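Local coordinates for protein 3-isopropylmalate dehydratase small subunit (Campylobacter jejuni, PDB 3Q3W) that catalyses the interconversion of 2-isopropylmalate and 3-isopropylmalate, with 2-isopropylmaleate formed as the intermediate, as the small subunit of the isomerase, at residues H44-L49 and M61-N66. Numbering follows the deposited sequence.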
loop_
_atom_site.group_PDB
_atom_site.type_symbol
_atom_site.label_atom_id
_atom_site.label_comp_id
_atom_site.label_asym_id
_atom_site.label_seq_id
_atom_site.Cartn_x
_atom_site.Cartn_y
_atom_site.Cartn_z
ATOM N N HIS A 44 0.625 11.422 8.384
ATOM C CA HIS A 44 1.231 10.607 9.427
ATOM C C HIS A 44 1.669 9.251 8.943
ATOM O O HIS A 44 2.232 8.493 9.678
ATOM C CB HIS A 44 0.213 10.437 10.529
ATOM C CG HIS A 44 -0.400 11.716 10.945
ATOM N ND1 HIS A 44 0.348 12.853 11.169
ATOM C CD2 HIS A 44 -1.692 12.060 11.147
ATOM C CE1 HIS A 44 -0.463 13.836 11.519
ATOM N NE2 HIS A 44 -1.700 13.384 11.499
ATOM N N LEU A 45 1.422 8.929 7.682
ATOM C CA LEU A 45 1.793 7.647 7.213
ATOM C C LEU A 45 3.295 7.488 7.320
ATOM O O LEU A 45 4.043 8.357 6.887
ATOM C CB LEU A 45 1.362 7.494 5.747
ATOM C CG LEU A 45 1.771 6.200 5.084
ATOM C CD1 LEU A 45 0.980 5.015 5.640
ATOM C CD2 LEU A 45 1.561 6.365 3.564
ATOM N N PHE A 46 3.704 6.319 7.783
ATOM C CA PHE A 46 5.105 5.943 7.926
ATOM C C PHE A 46 5.940 6.934 8.729
ATOM O O PHE A 46 7.150 7.054 8.544
ATOM C CB PHE A 46 5.733 5.625 6.543
ATOM C CG PHE A 46 5.182 4.399 5.908
ATOM C CD1 PHE A 46 5.208 3.195 6.573
ATOM C CD2 PHE A 46 4.678 4.430 4.617
ATOM C CE1 PHE A 46 4.690 2.009 5.972
ATOM C CE2 PHE A 46 4.169 3.279 4.029
ATOM C CZ PHE A 46 4.208 2.058 4.711
ATOM N N HIS A 47 5.299 7.571 9.689
ATOM C CA HIS A 47 5.894 8.678 10.439
ATOM C C HIS A 47 7.332 8.463 10.904
ATOM O O HIS A 47 8.191 9.319 10.681
ATOM C CB HIS A 47 5.014 8.957 11.657
ATOM C CG HIS A 47 5.544 10.002 12.561
ATOM N ND1 HIS A 47 6.456 9.736 13.560
ATOM C CD2 HIS A 47 5.293 11.330 12.624
ATOM C CE1 HIS A 47 6.703 10.846 14.232
ATOM N NE2 HIS A 47 6.006 11.824 13.691
ATOM N N ASP A 48 7.581 7.330 11.556
ATOM C CA ASP A 48 8.865 7.077 12.204
ATOM C C ASP A 48 9.955 6.755 11.192
ATOM O O ASP A 48 11.139 7.041 11.419
ATOM C CB ASP A 48 8.738 5.937 13.196
ATOM C CG ASP A 48 7.681 6.212 14.266
ATOM O OD1 ASP A 48 7.396 7.397 14.577
ATOM O OD2 ASP A 48 7.126 5.231 14.770
ATOM N N LEU A 49 9.547 6.203 10.055
ATOM C CA LEU A 49 10.473 6.044 8.906
ATOM C C LEU A 49 10.638 7.336 8.049
ATOM O O LEU A 49 11.660 7.519 7.333
ATOM C CB LEU A 49 9.951 4.904 8.022
ATOM C CG LEU A 49 9.731 3.571 8.753
ATOM C CD1 LEU A 49 8.784 2.649 7.950
ATOM C CD2 LEU A 49 11.050 2.872 9.023
HETATM N N MSE A 61 15.382 11.522 3.914
HETATM C CA MSE A 61 15.597 11.177 2.490
HETATM C C MSE A 61 16.064 9.752 2.193
HETATM O O MSE A 61 16.070 9.348 1.039
HETATM C CB MSE A 61 16.510 12.168 1.785
HETATM C CG MSE A 61 16.019 13.624 1.852
HETATM SE SE MSE A 61 14.258 13.748 0.999
HETATM C CE MSE A 61 14.696 13.335 -0.777
ATOM N N ASP A 62 16.397 8.969 3.205
ATOM C CA ASP A 62 16.665 7.551 2.993
ATOM C C ASP A 62 15.403 6.704 2.931
ATOM O O ASP A 62 15.487 5.517 2.671
ATOM C CB ASP A 62 17.586 6.967 4.087
ATOM C CG ASP A 62 18.382 5.764 3.596
ATOM O OD1 ASP A 62 18.726 5.695 2.394
ATOM O OD2 ASP A 62 18.684 4.894 4.419
ATOM N N PHE A 63 14.244 7.313 3.193
ATOM C CA PHE A 63 12.967 6.657 3.019
ATOM C C PHE A 63 12.498 6.880 1.581
ATOM O O PHE A 63 12.346 8.020 1.111
ATOM C CB PHE A 63 11.956 7.226 4.031
ATOM C CG PHE A 63 10.692 6.479 4.094
ATOM C CD1 PHE A 63 10.687 5.107 4.298
ATOM C CD2 PHE A 63 9.468 7.137 3.951
ATOM C CE1 PHE A 63 9.496 4.432 4.364
ATOM C CE2 PHE A 63 8.284 6.437 4.037
ATOM C CZ PHE A 63 8.301 5.111 4.201
ATOM N N ASN A 64 12.278 5.806 0.870
ATOM C CA ASN A 64 12.017 5.926 -0.563
ATOM C C ASN A 64 10.836 6.838 -0.931
ATOM O O ASN A 64 10.915 7.586 -1.929
ATOM C CB ASN A 64 11.842 4.538 -1.194
ATOM C CG ASN A 64 13.172 3.887 -1.596
ATOM O OD1 ASN A 64 14.167 4.572 -1.796
ATOM N ND2 ASN A 64 13.172 2.554 -1.721
ATOM N N LEU A 65 9.760 6.818 -0.141
ATOM C CA LEU A 65 8.583 7.648 -0.462
ATOM C C LEU A 65 8.860 9.113 -0.446
ATOM O O LEU A 65 8.073 9.868 -0.996
ATOM C CB LEU A 65 7.362 7.382 0.450
ATOM C CG LEU A 65 6.547 6.136 0.178
ATOM C CD1 LEU A 65 5.562 5.815 1.359
ATOM C CD2 LEU A 65 5.824 6.163 -1.173
ATOM N N ASN A 66 9.976 9.529 0.149
ATOM C CA ASN A 66 10.384 10.923 0.181
ATOM C C ASN A 66 11.161 11.405 -1.071
ATOM O O ASN A 66 11.308 12.620 -1.310
ATOM C CB ASN A 66 11.208 11.209 1.473
ATOM C CG ASN A 66 10.335 11.242 2.748
ATOM O OD1 ASN A 66 9.139 11.477 2.673
ATOM N ND2 ASN A 66 10.920 10.925 3.892
#
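F63 drives the edge of its ring toward the face of F46, an offset edge-to-face pair in which F46 sits just ahead of a helix, at its N-cap. Both belong to the aconitase C-terminal (swivel-type) domain of this LeuD-family subunit, where residues 44-49 lead into the short helix 47-50 and residues 61-66 run toward strand 73-78. The ring centroids stand 5.6 Å apart and the planes are inclined at 65°, with CZ of F63 lodged 3.5 Å from CB of F46. F63 reaches this position because its CG lies anti to the backbone N (chi1 -170°), which sends the ring out from the 61-66 segment to the helix start.

L49, in the first turn of that helix, lays CB over one face of the F63 ring as a CH-pi contact, 4.0 Å from the centroid and 23° off the ring normal. The closest approach of the two segments is here too, O of L49 lying 3.3 Å from CB of F63. Toward the rim of the opposite face lies the backbone N of L65, so the ring lies between the helix and its own chain. A type II turn from H44 to H47 brings F46 into place, and the F46 ring is also flanked by L45 CD1 on one face. F46, F63 and L65 are buried; L17 of strand 9-17 touches both phenylalanines, and L76 of strand 73-78 touches F46 and L65, so that both segments pack on the sheet through apolar side chains. The L65 side chain crosses that of F46 at about a right angle, its CD1 resting 3.6 Å from CD2 of F46.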